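Long-range contacts in probable hydrolase (Pseudomonas aeruginosa, PDB 7AL6), which is of unknown function but has the alpha/beta hydrolase fold and is probably a hydrolase, perhaps a lipolytic one: residues Val8-Pro13 with Ala88-Trp93; Ile15-His20 with Val56-Ala61; Leu124-Ile129 with Val232-Gly237; Pro158-Leu163 with Tyr197-Asp202; His257-Gly262 with Gln274-Val279. All blocks are in the same frame, centred on the assembly; numbering follows the deposited sequence. Where two conformers were deposited one is given.

Interaction 1: Val8-Pro13 with Ala88-Trp93; sequences VRISLP and AEQLGW
Ile10 CG2 lies alongside the bent Gln90 chain, 3.8 Å from Gln90 CG, where the last turn of helix 77-91 packs against strand 7-11, the outermost strand at the N-terminal edge of the alpha/beta hydrolase sheet. The apolar part of the contact rests on aliphatic carbons from both sides. Ile10 CG2 is anti to its own backbone N, while Ile10 CD1 lies a looser 4.4 Å from Leu91 CD2. Leu12 adds a lighter touch from CD2 onto Gln90 CB, and both Ile10 and Leu12 go on to touch Val87 one turn earlier in the helix.

The polar part is indirect. Gln90 sends CG out anti to the backbone N (chi1 -178°) and then bends at chi2, which brings CD close to Ser11 O. That oxygen lies 3.3 Å from the amide carbon Gln90 CD, without a hydrogen bond between Ser11 O and the amide. A water completes the link, accepting from Ser11 N at 2.9 Å and more distantly from Gln90 NE2. Ser11 OG is hydrogen-bonded to Glu191 of the second subunit, placing this edge at a subunit interface.

The helix terminates directly afterwards in a Schellman motif at Gly92, whose phi is positive: Trp93 N reaches back to Ala88 O at 2.8 Å, and Gly92 N to Glu89 O at 3.0 Å.

Interaction 2: Ile15-His20 with Val56-Ala61; sequences IELAAH and VALDFA
His20 O accepts a 2.8 Å hydrogen bond from Ala57 N, the shortest polar link in an antiparallel pairing of strands 16-22 and 53-58 within the alpha/beta hydrolase sheet. The return bond, His20 N to Ala57 O at 2.9 Å, makes His20 and Ala57 a hydrogen-bonded pair. Ala19 and Leu58 next to them form a non-hydrogen-bonded pair. Beyond it Asp59 N donates to Ala18 O with an N-H...O angle of 167°, continuing the pairing by one more bond. The short strand axes make 137°, so the antiparallel strands are markedly twisted against each other.

On the face that carries Ala19 and Leu58, small and branched groups pack together. Ala19 CB meets Val56 CG1 at 3.7 Å. Leu58 has CG anti to the backbone N (chi1 -172°), and its CD1 packs on Leu17 CD1 at 4.0 Å and also on Ala18 O. Helix 77-91 covers this face through Val87, which touches both leucines.

The Asp59 carboxylate is held by Arg188, His65 N and Ala40 N, with OD2 passing near Ala18 CB. At the loop end, Leu17 CD2 lies over the Ala61 backbone, and Ile15 CD1 touches Ala61 CB at 3.6 Å.

Interaction 3: Leu124-Ile129 with Val232-Gly237; sequences LIDGLI and VLAEQG
Asp126 and Val232 join two parallel strands, 119-125 and 229-234, at their C-terminal ends, where alpha/beta hydrolases carry their catalytic loops. The tight part is backbone. Val232 N donates to Leu124 O at 2.8 Å, and Asp126 N to Val232 O at 2.7 Å, so that Val232 is gripped through both its N and its O around the parallel Ile125-Val232 bridge. Phe280 of helix 270-284 touches both of these side chains from the face they share.

Past the bridge Asp126 adopts a left-handed backbone conformation (phi 54°), and its carboxylate reaches over to the second strand. Ala234 N donates a nearly straight hydrogen bond to Asp126 OD1 at 3.1 Å, coming from above the carboxylate plane by 54°. Ala234 CB also lies 3.7 Å from Asp126 OD1.

The other side is bridged by water, which donates both to Asp126 OD1 and to Ala234 O, the latter at 2.6 Å. Looseness sets in only with the type I turn from Ala234 to Gly237, whose exposed Glu235 and Gln236 make no contact with Leu124-Ile129. The geometry is consistent with Asp126 being the acid of a Ser-His-Asp triad with Ser102 and His263. Asp126 OD2 is hydrogen-bonded to His263 ND1 and to Met238 N at the start of the next helix, and it lies 3.4 Å from Gly237 CA.

Interaction 4: Pro158-Leu163 with Tyr197-Asp202; sequences PVYAEL and YTWRTD
Tyr160 and Tyr197 form a single antiparallel hydrogen-bonded pair, Tyr160 N to Tyr197 O at 2.7 Å and Tyr197 N to Tyr160 O at 2.8 Å, laying the loop before helix 163-172 along strand 196-199 of the hairpin it forms with strand 190-193. Both lie in the largely helical insertion after strand 119-125, the place where alpha/beta hydrolases commonly carry a cap.

Among the side chains, Trp199 turns an edge toward the face of Tyr160 in an offset edge-to-face pair, planes at 82° and centroids 5.9 Å apart. The touching atoms are Trp199 CD1 and Tyr160 CE2. Trp199 NE1 is fixed by Ala166 O on helix 163-172, which also packs on Tyr160. Leu163 CB approaches Tyr197 CE2 to 4.3 Å.

Pro158 O draws two donors: a water that also accepts from Trp199 N, and Thr198 OG1, which sits anti to the carbonyl carbon (chi1 -79°) and donates over 2.9 Å from 30° outside the carbonyl plane.

Interaction 5: His257-Gly262 with Gln274-Val279; sequences HHLPGG and QAVARV
Val279 and His257 meet tip to tip, with Val279 CG1 over one face of the imidazole. This CH-pi contact puts the methyl 4.0 Å from the ring centroid and 24° off the ring normal, displaced toward the rim at His257 ND1, which it approaches to 3.7 Å. The other methyl, Val279 CG2, lies 3.8 Å from His257 CG and CD2. CB of Val279 is directed at the strand, and with CG1 anti to the backbone N (chi1 165°) and CG2 next to that N both methyls come near the ring.

Leu259 makes the other half of the first shell. Its CD1 sits over the peptide bond joining Ala275 and Val276, 4.0 Å from Ala275 C and from Val276 N, with Ala275 CB, Val276 CG2 at 4.1 Å and Val279 CG2 at 4.4 Å next to it.

One step out, the backbones explain the pairing. Strand 257-259 and helix 274-279 run nearly antiparallel at 170°, and alternate strand residues point at the helix. Ala275 and Val279, one turn apart, point back toward the strand, and Val276 contributes from the flank. Strand 229-234 steadies the strand through backbone bonds from Leu233 to His257 and Leu259. From helix 265-268, Leu265 touches both Leu259 and Val276.

The C-terminal helix thus covers edge strand 255-259, at the end of the alpha/beta hydrolase sheet away from strand 7-11, through carbon-to-carbon and methyl-to-ring contacts. Such chemistry lacks the directional grip of a hydrogen bond and depends on the fit of the surfaces.

Four of the five contacts reach one eight-stranded sheet. Interactions 1 and 2 occupy its N-terminal side, centres about 9 Å apart, sharing neighbouring strands 7-11 and 16-22; interaction 2 is nested inside the loop closed by interaction 1. Interactions 3 and 5, centres about 10 Å apart, hold the far side, where strands 229-234 and 255-259 are hydrogen-bonded. Interactions 1 and 3 lie on opposite sides of the chain's centre, their own centres about 28 Å apart. Interaction 4 stands off the sheet in the insertion, nested along the chain within interaction 3, and like interaction 1 it touches the second subunit. A single sheet thus carries helical cover, a probable catalytic acid and a cap-like excursion.

Interaction 1: Val8-Pro13 with Ala88-Trp93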
# COMPACT_ATOMS: atom_id res chain seq x y z
N VAL A 8 -20.03 -1.99 -10.83
CA VAL A 8 -18.78 -1.29 -11.18
C VAL A 8 -17.85 -1.08 -9.99
O VAL A 8 -18.26 -1.23 -8.87
CB VAL A 8 -19.11 0.08 -11.80
CG1 VAL A 8 -19.98 -0.04 -13.03
CG2 VAL A 8 -19.76 0.98 -10.77
N ARG A 9 -16.59 -0.79 -10.29
CA ARG A 9 -15.55 -0.35 -9.36
C ARG A 9 -15.49 1.16 -9.53
O ARG A 9 -15.55 1.59 -10.67
CB ARG A 9 -14.16 -0.85 -9.75
CG ARG A 9 -14.01 -2.35 -9.78
CD ARG A 9 -14.40 -2.93 -8.46
NE ARG A 9 -13.38 -2.93 -7.45
CZ ARG A 9 -13.56 -3.43 -6.24
NH1 ARG A 9 -14.72 -3.96 -5.91
NH2 ARG A 9 -12.59 -3.42 -5.36
N ILE A 10 -15.47 1.93 -8.46
CA ILE A 10 -15.34 3.40 -8.55
C ILE A 10 -13.96 3.72 -7.99
O ILE A 10 -13.72 3.42 -6.84
CB ILE A 10 -16.48 4.14 -7.83
CG1 ILE A 10 -17.84 3.66 -8.32
CG2 ILE A 10 -16.30 5.63 -7.97
CD1 ILE A 10 -19.00 4.22 -7.58
N SER A 11 -13.10 4.29 -8.81
CA SER A 11 -11.71 4.54 -8.43
C SER A 11 -11.61 5.92 -7.80
O SER A 11 -11.83 6.94 -8.47
CB SER A 11 -10.78 4.48 -9.64
OG SER A 11 -10.69 3.14 -10.07
N LEU A 12 -11.28 5.95 -6.51
CA LEU A 12 -10.94 7.16 -5.81
C LEU A 12 -9.43 7.25 -5.69
O LEU A 12 -8.72 6.28 -5.90
CB LEU A 12 -11.59 7.16 -4.43
CG LEU A 12 -13.10 6.83 -4.39
CD1 LEU A 12 -13.65 7.05 -2.94
CD2 LEU A 12 -13.90 7.64 -5.37
N PRO A 13 -8.90 8.43 -5.34
CA PRO A 13 -7.45 8.57 -5.26
C PRO A 13 -6.83 7.63 -4.26
O PRO A 13 -5.74 7.11 -4.50
CB PRO A 13 -7.26 10.05 -4.84
CG PRO A 13 -8.52 10.75 -5.33
CD PRO A 13 -9.63 9.71 -5.23
N ALA A 88 -18.99 10.98 -5.69
CA ALA A 88 -19.72 11.96 -6.50
C ALA A 88 -18.79 12.69 -7.48
O ALA A 88 -19.12 12.83 -8.66
CB ALA A 88 -20.44 12.98 -5.60
N GLU A 89 -17.62 13.14 -7.01
CA GLU A 89 -16.65 13.74 -7.93
C GLU A 89 -16.32 12.80 -9.07
O GLU A 89 -16.25 13.21 -10.23
CB GLU A 89 -15.36 14.11 -7.21
CG GLU A 89 -15.57 15.13 -6.12
CD GLU A 89 -15.64 16.52 -6.68
OE1 GLU A 89 -14.65 16.94 -7.29
OE2 GLU A 89 -16.69 17.17 -6.53
N GLN A 90 -16.06 11.51 -8.75
CA GLN A 90 -15.63 10.57 -9.78
C GLN A 90 -16.75 10.25 -10.75
O GLN A 90 -16.50 9.93 -11.91
CB GLN A 90 -15.05 9.31 -9.12
CG GLN A 90 -14.52 8.27 -10.08
CD GLN A 90 -13.29 8.75 -10.86
OE1 GLN A 90 -12.69 9.75 -10.53
NE2 GLN A 90 -12.93 8.03 -11.90
N LEU A 91 -17.99 10.42 -10.34
CA LEU A 91 -19.13 10.22 -11.22
C LEU A 91 -19.45 11.49 -12.01
O LEU A 91 -20.27 11.45 -12.93
CB LEU A 91 -20.39 9.81 -10.44
CG LEU A 91 -20.32 8.57 -9.57
CD1 LEU A 91 -21.58 8.46 -8.74
CD2 LEU A 91 -20.16 7.37 -10.45
N GLY A 92 -18.83 12.59 -11.66
CA GLY A 92 -19.18 13.85 -12.30
C GLY A 92 -20.39 14.55 -11.73
O GLY A 92 -20.97 15.39 -12.42
N TRP A 93 -20.78 14.24 -10.49
CA TRP A 93 -22.01 14.74 -9.88
C TRP A 93 -21.69 15.98 -9.04
O TRP A 93 -21.09 15.87 -7.97
CB TRP A 93 -22.67 13.67 -9.02
CG TRP A 93 -23.34 12.58 -9.81
CD1 TRP A 93 -23.38 12.46 -11.17
CD2 TRP A 93 -24.09 11.47 -9.28
NE1 TRP A 93 -24.10 11.34 -11.53
CE2 TRP A 93 -24.54 10.71 -10.38
CE3 TRP A 93 -24.42 11.04 -7.99
CZ2 TRP A 93 -25.30 9.56 -10.24
CZ3 TRP A 93 -25.18 9.90 -7.85
CH2 TRP A 93 -25.64 9.19 -8.98
O HOH W 1 -13.99 4.97 -11.51

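Interaction 2: Ile15-His20 with Val56-Ala61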
# COMPACT_ATOMS: atom_id res chain seq x y z
N ILE A 15 -8.58 4.85 -2.57
CA ILE A 15 -9.25 3.54 -2.38
C ILE A 15 -10.13 3.27 -3.58
O ILE A 15 -10.57 4.20 -4.21
CB ILE A 15 -10.07 3.55 -1.08
CG1 ILE A 15 -10.43 2.16 -0.58
CG2 ILE A 15 -11.30 4.42 -1.24
CD1 ILE A 15 -10.97 2.11 0.82
N GLU A 16 -10.42 2.01 -3.82
CA GLU A 16 -11.31 1.58 -4.90
C GLU A 16 -12.57 1.02 -4.24
O GLU A 16 -12.44 0.12 -3.45
CB GLU A 16 -10.58 0.56 -5.73
CG GLU A 16 -11.13 0.45 -7.10
CD GLU A 16 -10.38 -0.59 -7.88
OE1 GLU A 16 -9.37 -0.26 -8.45
OE2 GLU A 16 -10.84 -1.72 -7.86
N LEU A 17 -13.75 1.51 -4.58
CA LEU A 17 -15.00 1.05 -3.96
C LEU A 17 -15.85 0.33 -4.99
O LEU A 17 -15.64 0.54 -6.15
CB LEU A 17 -15.79 2.22 -3.39
CG LEU A 17 -15.09 3.08 -2.35
CD1 LEU A 17 -15.97 4.22 -1.94
CD2 LEU A 17 -14.68 2.25 -1.16
N ALA A 18 -16.71 -0.53 -4.53
CA ALA A 18 -17.68 -1.20 -5.39
C ALA A 18 -19.05 -0.56 -5.24
O ALA A 18 -19.41 -0.05 -4.17
CB ALA A 18 -17.77 -2.69 -5.02
N ALA A 19 -19.83 -0.61 -6.32
CA ALA A 19 -21.20 -0.11 -6.28
C ALA A 19 -22.08 -0.88 -7.26
O ALA A 19 -21.63 -1.34 -8.31
CB ALA A 19 -21.28 1.36 -6.65
N HIS A 20 -23.36 -1.00 -6.89
CA HIS A 20 -24.40 -1.50 -7.78
C HIS A 20 -25.19 -0.30 -8.29
O HIS A 20 -25.56 0.58 -7.51
CB HIS A 20 -25.32 -2.51 -7.08
CG HIS A 20 -26.13 -3.33 -8.05
ND1 HIS A 20 -25.62 -4.46 -8.65
CD2 HIS A 20 -27.37 -3.15 -8.57
CE1 HIS A 20 -26.53 -4.96 -9.48
NE2 HIS A 20 -27.59 -4.17 -9.46
N VAL A 56 -26.80 4.92 -7.01
CA VAL A 56 -25.50 4.29 -6.87
C VAL A 56 -25.49 3.72 -5.47
O VAL A 56 -25.36 4.45 -4.48
CB VAL A 56 -24.37 5.30 -7.09
CG1 VAL A 56 -23.00 4.66 -6.84
CG2 VAL A 56 -24.43 5.88 -8.50
N ALA A 57 -25.69 2.40 -5.36
CA ALA A 57 -25.71 1.73 -4.07
C ALA A 57 -24.28 1.34 -3.79
O ALA A 57 -23.77 0.34 -4.34
CB ALA A 57 -26.64 0.52 -4.06
N LEU A 58 -23.65 2.10 -2.92
CA LEU A 58 -22.23 2.03 -2.65
C LEU A 58 -21.92 1.08 -1.51
O LEU A 58 -22.61 1.08 -0.49
CB LEU A 58 -21.75 3.43 -2.28
CG LEU A 58 -20.26 3.68 -2.12
CD1 LEU A 58 -19.57 3.59 -3.46
CD2 LEU A 58 -20.09 5.07 -1.45
N ASP A 59 -20.88 0.31 -1.71
CA ASP A 59 -20.31 -0.52 -0.64
C ASP A 59 -19.37 0.43 0.08
O ASP A 59 -18.51 0.99 -0.55
CB ASP A 59 -19.58 -1.76 -1.16
CG ASP A 59 -20.47 -2.96 -1.38
OD1 ASP A 59 -21.50 -3.01 -0.79
OD2 ASP A 59 -20.12 -3.78 -2.16
N PHE A 60 -19.49 0.61 1.38
CA PHE A 60 -18.52 1.41 2.14
C PHE A 60 -17.20 0.64 2.15
O PHE A 60 -17.17 -0.59 2.11
CB PHE A 60 -18.97 1.62 3.59
CG PHE A 60 -19.88 2.79 3.81
CD1 PHE A 60 -19.62 4.01 3.23
CD2 PHE A 60 -21.01 2.67 4.60
CE1 PHE A 60 -20.46 5.08 3.43
CE2 PHE A 60 -21.85 3.75 4.80
CZ PHE A 60 -21.57 4.95 4.21
N ALA A 61 -16.12 1.35 2.39
CA ALA A 61 -14.77 0.78 2.57
C ALA A 61 -14.83 -0.29 3.67
O ALA A 61 -15.48 -0.10 4.69
CB ALA A 61 -13.81 1.87 2.94

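Interaction 3: Leu124-Ile129 with Val232-Gly237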
# COMPACT_ATOMS: atom_id res chain seq x y z
N LEU A 124 -33.73 9.19 4.81
CA LEU A 124 -33.09 8.49 5.91
C LEU A 124 -33.97 7.34 6.38
O LEU A 124 -35.19 7.53 6.57
CB LEU A 124 -32.79 9.44 7.04
CG LEU A 124 -32.06 10.74 6.68
CD1 LEU A 124 -31.89 11.61 7.90
CD2 LEU A 124 -30.69 10.46 6.06
N ILE A 125 -33.37 6.18 6.59
CA ILE A 125 -34.08 4.99 7.12
C ILE A 125 -33.55 4.66 8.53
O ILE A 125 -32.43 4.17 8.63
CB ILE A 125 -33.99 3.78 6.19
CG1 ILE A 125 -34.43 4.11 4.76
CG2 ILE A 125 -34.79 2.63 6.75
CD1 ILE A 125 -34.15 3.02 3.78
N ASP A 126 -34.31 4.98 9.57
CA ASP A 126 -34.08 4.58 10.97
C ASP A 126 -32.69 4.94 11.48
O ASP A 126 -32.13 4.13 12.16
CB ASP A 126 -34.33 3.09 11.12
CG ASP A 126 -34.96 2.75 12.45
OD1 ASP A 126 -35.89 3.42 12.81
OD2 ASP A 126 -34.47 1.86 13.10
N GLY A 127 -32.16 6.10 11.13
CA GLY A 127 -30.87 6.60 11.62
C GLY A 127 -30.83 8.10 11.57
O GLY A 127 -31.44 8.64 10.71
N LEU A 128 -30.09 8.73 12.47
CA LEU A 128 -29.95 10.17 12.50
C LEU A 128 -28.60 10.61 13.04
O LEU A 128 -27.81 11.27 12.33
CB LEU A 128 -31.08 10.76 13.35
CG LEU A 128 -31.11 12.28 13.32
CD1 LEU A 128 -31.42 12.71 11.88
CD2 LEU A 128 -32.11 12.88 14.25
N ILE A 129 -28.32 10.27 14.30
CA ILE A 129 -27.08 10.74 14.93
C ILE A 129 -26.33 9.53 15.47
O ILE A 129 -26.93 8.48 15.72
CB ILE A 129 -27.36 11.74 16.07
CG1 ILE A 129 -28.46 11.22 16.97
CG2 ILE A 129 -27.74 13.12 15.50
CD1 ILE A 129 -28.59 12.00 18.28
N VAL A 232 -37.66 7.86 7.85
CA VAL A 232 -38.50 6.70 8.12
C VAL A 232 -38.09 6.10 9.45
O VAL A 232 -36.89 5.90 9.72
CB VAL A 232 -38.42 5.66 7.00
CG1 VAL A 232 -38.99 4.30 7.49
CG2 VAL A 232 -39.17 6.18 5.78
N LEU A 233 -39.09 5.82 10.29
CA LEU A 233 -38.90 5.36 11.65
C LEU A 233 -39.59 4.02 11.78
O LEU A 233 -40.80 3.94 11.55
CB LEU A 233 -39.49 6.35 12.65
CG LEU A 233 -38.80 7.71 12.53
CD1 LEU A 233 -39.66 8.80 13.09
CD2 LEU A 233 -37.46 7.63 13.25
N ALA A 234 -38.81 2.98 12.04
CA ALA A 234 -39.29 1.60 12.18
C ALA A 234 -39.97 1.48 13.55
O ALA A 234 -39.31 1.79 14.51
CB ALA A 234 -38.15 0.63 12.05
N GLU A 235 -41.14 0.88 13.63
CA GLU A 235 -41.82 0.83 15.03
C GLU A 235 -40.98 0.09 16.18
O GLU A 235 -40.86 0.35 17.40
CB GLU A 235 -43.03 -0.08 14.89
CG GLU A 235 -43.83 -0.20 16.17
CD GLU A 235 -45.19 -0.88 16.04
OE1 GLU A 235 -45.82 -1.13 17.08
OE2 GLU A 235 -45.61 -1.16 14.91
N GLN A 236 -40.29 -0.93 15.71
CA GLN A 236 -39.40 -1.81 16.50
C GLN A 236 -37.91 -1.51 16.26
O GLN A 236 -37.11 -2.33 16.65
CB GLN A 236 -39.77 -3.26 16.22
CG GLN A 236 -40.96 -3.68 17.06
CD GLN A 236 -41.32 -5.12 16.81
OE1 GLN A 236 -42.00 -5.43 15.85
NE2 GLN A 236 -40.86 -5.99 17.68
N GLY A 237 -37.56 -0.38 15.65
CA GLY A 237 -36.17 -0.00 15.43
C GLY A 237 -35.67 1.03 16.42
O GLY A 237 -35.87 0.89 17.63
O HOH W 2 -37.32 3.39 15.18

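Interaction 4: Pro158-Leu163 with Tyr197-Asp202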
# COMPACT_ATOMS: atom_id res chain seq x y z
N PRO A 158 -14.80 -15.58 12.33
CA PRO A 158 -15.35 -16.92 12.29
C PRO A 158 -15.45 -17.51 10.89
O PRO A 158 -15.60 -16.80 9.98
CB PRO A 158 -16.81 -16.80 12.73
CG PRO A 158 -16.93 -15.46 13.37
CD PRO A 158 -15.69 -14.67 13.04
N VAL A 159 -15.35 -18.83 10.79
CA VAL A 159 -15.51 -19.55 9.53
C VAL A 159 -16.75 -20.42 9.63
O VAL A 159 -16.95 -21.09 10.65
CB VAL A 159 -14.27 -20.40 9.20
CG1 VAL A 159 -14.49 -21.14 7.92
CG2 VAL A 159 -13.05 -19.52 9.12
N TYR A 160 -17.58 -20.36 8.61
CA TYR A 160 -18.83 -21.14 8.51
C TYR A 160 -18.61 -22.18 7.42
O TYR A 160 -18.45 -21.79 6.28
CB TYR A 160 -20.03 -20.23 8.22
CG TYR A 160 -20.19 -19.19 9.29
CD1 TYR A 160 -20.89 -19.46 10.45
CD2 TYR A 160 -19.54 -17.99 9.20
CE1 TYR A 160 -20.97 -18.54 11.47
CE2 TYR A 160 -19.61 -17.05 10.21
CZ TYR A 160 -20.32 -17.33 11.35
OH TYR A 160 -20.39 -16.40 12.33
N ALA A 161 -18.61 -23.47 7.76
CA ALA A 161 -18.47 -24.56 6.79
C ALA A 161 -19.70 -24.57 5.89
O ALA A 161 -19.57 -24.81 4.71
CB ALA A 161 -18.26 -25.86 7.51
N GLU A 162 -20.87 -24.28 6.45
CA GLU A 162 -22.16 -24.31 5.75
C GLU A 162 -22.68 -22.88 5.55
O GLU A 162 -22.65 -22.10 6.50
CB GLU A 162 -23.17 -25.12 6.56
CG GLU A 162 -22.94 -26.62 6.54
CD GLU A 162 -24.15 -27.42 6.11
OE1 GLU A 162 -23.97 -28.52 5.58
OE2 GLU A 162 -25.28 -26.94 6.29
N LEU A 163 -23.17 -22.58 4.35
CA LEU A 163 -23.73 -21.27 3.97
C LEU A 163 -24.92 -20.93 4.88
O LEU A 163 -24.95 -19.84 5.43
CB LEU A 163 -24.18 -21.45 2.53
CG LEU A 163 -24.38 -20.19 1.71
CD1 LEU A 163 -24.34 -20.53 0.23
CD2 LEU A 163 -25.67 -19.49 2.05
N TYR A 197 -16.90 -20.29 4.48
CA TYR A 197 -17.20 -18.89 4.27
C TYR A 197 -16.95 -18.09 5.53
O TYR A 197 -17.02 -18.61 6.66
CB TYR A 197 -18.64 -18.69 3.86
CG TYR A 197 -19.01 -19.23 2.53
CD1 TYR A 197 -18.65 -18.56 1.37
CD2 TYR A 197 -19.74 -20.41 2.41
CE1 TYR A 197 -19.00 -19.05 0.13
CE2 TYR A 197 -20.11 -20.90 1.16
CZ TYR A 197 -19.73 -20.22 0.03
OH TYR A 197 -20.05 -20.69 -1.24
N THR A 198 -16.67 -16.82 5.33
CA THR A 198 -16.45 -15.81 6.38
C THR A 198 -17.20 -14.55 5.93
O THR A 198 -17.24 -14.31 4.76
CB THR A 198 -14.95 -15.59 6.58
OG1 THR A 198 -14.43 -16.64 7.38
CG2 THR A 198 -14.60 -14.28 7.25
N TRP A 199 -17.78 -13.80 6.85
CA TRP A 199 -18.45 -12.52 6.52
C TRP A 199 -17.28 -11.55 6.27
O TRP A 199 -16.57 -11.28 7.22
CB TRP A 199 -19.40 -12.07 7.64
CG TRP A 199 -20.74 -12.74 7.59
CD1 TRP A 199 -21.12 -13.89 8.21
CD2 TRP A 199 -21.88 -12.31 6.85
NE1 TRP A 199 -22.40 -14.20 7.90
CE2 TRP A 199 -22.90 -13.25 7.07
CE3 TRP A 199 -22.15 -11.22 6.03
CZ2 TRP A 199 -24.16 -13.13 6.50
CZ3 TRP A 199 -23.39 -11.10 5.46
CH2 TRP A 199 -24.38 -12.04 5.70
N ARG A 200 -17.08 -11.07 5.04
CA ARG A 200 -15.92 -10.23 4.68
C ARG A 200 -15.97 -8.98 5.54
O ARG A 200 -16.95 -8.30 5.53
CB ARG A 200 -15.93 -9.89 3.20
CG ARG A 200 -14.79 -9.00 2.76
CD ARG A 200 -14.59 -8.91 1.26
NE ARG A 200 -13.46 -8.06 0.98
CZ ARG A 200 -13.50 -6.74 1.01
NH1 ARG A 200 -14.64 -6.12 1.26
NH2 ARG A 200 -12.42 -6.05 0.76
N THR A 201 -14.87 -8.64 6.17
CA THR A 201 -14.87 -7.50 7.07
C THR A 201 -13.44 -7.11 7.41
O THR A 201 -12.48 -7.84 7.12
CB THR A 201 -15.68 -7.83 8.33
OG1 THR A 201 -16.01 -6.63 9.03
CG2 THR A 201 -14.88 -8.75 9.25
N ASP A 202 -13.29 -5.91 7.94
CA ASP A 202 -12.01 -5.40 8.38
C ASP A 202 -12.07 -5.36 9.90
O ASP A 202 -13.02 -4.82 10.48
CB ASP A 202 -11.76 -4.03 7.77
CG ASP A 202 -10.33 -3.58 7.88
OD1 ASP A 202 -9.69 -3.70 8.97
OD2 ASP A 202 -9.85 -3.02 6.85
O HOH W 3 -17.53 -14.64 9.65

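Interaction 5: His257-Gly262 with Gln274-Val279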
# COMPACT_ATOMS: atom_id res chain seq x y z
N HIS A 257 -42.06 9.53 8.87
CA HIS A 257 -43.04 8.51 8.53
C HIS A 257 -42.80 7.31 9.43
O HIS A 257 -41.71 6.74 9.45
CB HIS A 257 -42.98 8.14 7.05
CG HIS A 257 -43.64 9.15 6.16
ND1 HIS A 257 -43.01 10.31 5.75
CD2 HIS A 257 -44.91 9.22 5.68
CE1 HIS A 257 -43.86 11.03 5.04
NE2 HIS A 257 -45.00 10.38 4.97
N HIS A 258 -43.81 6.98 10.22
CA HIS A 258 -43.73 5.88 11.17
C HIS A 258 -44.25 4.64 10.47
O HIS A 258 -45.39 4.64 9.98
CB HIS A 258 -44.58 6.16 12.40
CG HIS A 258 -44.04 7.26 13.22
ND1 HIS A 258 -44.37 8.58 12.99
CD2 HIS A 258 -43.08 7.26 14.17
CE1 HIS A 258 -43.69 9.34 13.83
NE2 HIS A 258 -42.90 8.57 14.55
N LEU A 259 -43.44 3.59 10.42
CA LEU A 259 -43.88 2.39 9.71
C LEU A 259 -43.58 1.17 10.55
O LEU A 259 -42.72 1.19 11.44
CB LEU A 259 -43.18 2.25 8.35
CG LEU A 259 -43.55 3.27 7.28
CD1 LEU A 259 -42.58 3.17 6.10
CD2 LEU A 259 -44.96 2.99 6.83
N PRO A 260 -44.28 0.08 10.30
CA PRO A 260 -44.05 -1.13 11.10
C PRO A 260 -42.73 -1.79 10.74
O PRO A 260 -42.13 -1.52 9.69
CB PRO A 260 -45.23 -2.04 10.75
CG PRO A 260 -45.76 -1.52 9.48
CD PRO A 260 -45.30 -0.11 9.25
N GLY A 261 -42.27 -2.64 11.63
CA GLY A 261 -41.17 -3.54 11.32
C GLY A 261 -39.96 -3.22 12.15
O GLY A 261 -39.98 -2.37 13.06
N GLY A 262 -38.86 -3.90 11.82
CA GLY A 262 -37.60 -3.73 12.52
C GLY A 262 -36.68 -2.69 11.89
O GLY A 262 -37.02 -2.00 10.94
N GLN A 274 -41.95 -1.96 0.06
CA GLN A 274 -42.93 -1.18 -0.70
C GLN A 274 -43.34 0.07 0.05
O GLN A 274 -43.59 1.12 -0.55
CB GLN A 274 -44.18 -2.02 -0.96
CG GLN A 274 -44.09 -2.89 -2.17
CD GLN A 274 -45.18 -3.96 -2.19
OE1 GLN A 274 -44.95 -5.07 -2.65
NE2 GLN A 274 -46.36 -3.61 -1.69
N ALA A 275 -43.54 -0.07 1.35
CA ALA A 275 -44.00 1.04 2.15
C ALA A 275 -42.94 2.11 2.21
O ALA A 275 -43.24 3.29 2.03
CB ALA A 275 -44.37 0.57 3.54
N VAL A 276 -41.68 1.73 2.43
CA VAL A 276 -40.62 2.72 2.35
C VAL A 276 -40.58 3.34 0.97
O VAL A 276 -40.48 4.57 0.82
CB VAL A 276 -39.26 2.11 2.75
CG1 VAL A 276 -38.16 3.16 2.53
CG2 VAL A 276 -39.32 1.64 4.20
N ALA A 277 -40.71 2.52 -0.07
CA ALA A 277 -40.62 3.06 -1.41
C ALA A 277 -41.70 4.10 -1.67
O ALA A 277 -41.47 5.10 -2.38
CB ALA A 277 -40.71 1.91 -2.41
N ARG A 278 -42.92 3.85 -1.18
CA ARG A 278 -44.00 4.81 -1.43
C ARG A 278 -43.65 6.15 -0.82
O ARG A 278 -43.85 7.20 -1.44
CB ARG A 278 -45.32 4.32 -0.83
CG ARG A 278 -46.06 3.32 -1.67
CD ARG A 278 -47.22 2.72 -0.84
NE ARG A 278 -47.87 1.56 -1.47
CZ ARG A 278 -48.36 1.54 -2.71
NH1 ARG A 278 -48.33 2.63 -3.47
NH2 ARG A 278 -48.91 0.43 -3.18
N VAL A 279 -43.11 6.14 0.39
CA VAL A 279 -42.74 7.39 1.09
C VAL A 279 -41.66 8.15 0.32
O VAL A 279 -41.90 9.28 -0.03
CB VAL A 279 -42.24 7.06 2.50
CG1 VAL A 279 -41.51 8.23 3.12
CG2 VAL A 279 -43.36 6.58 3.40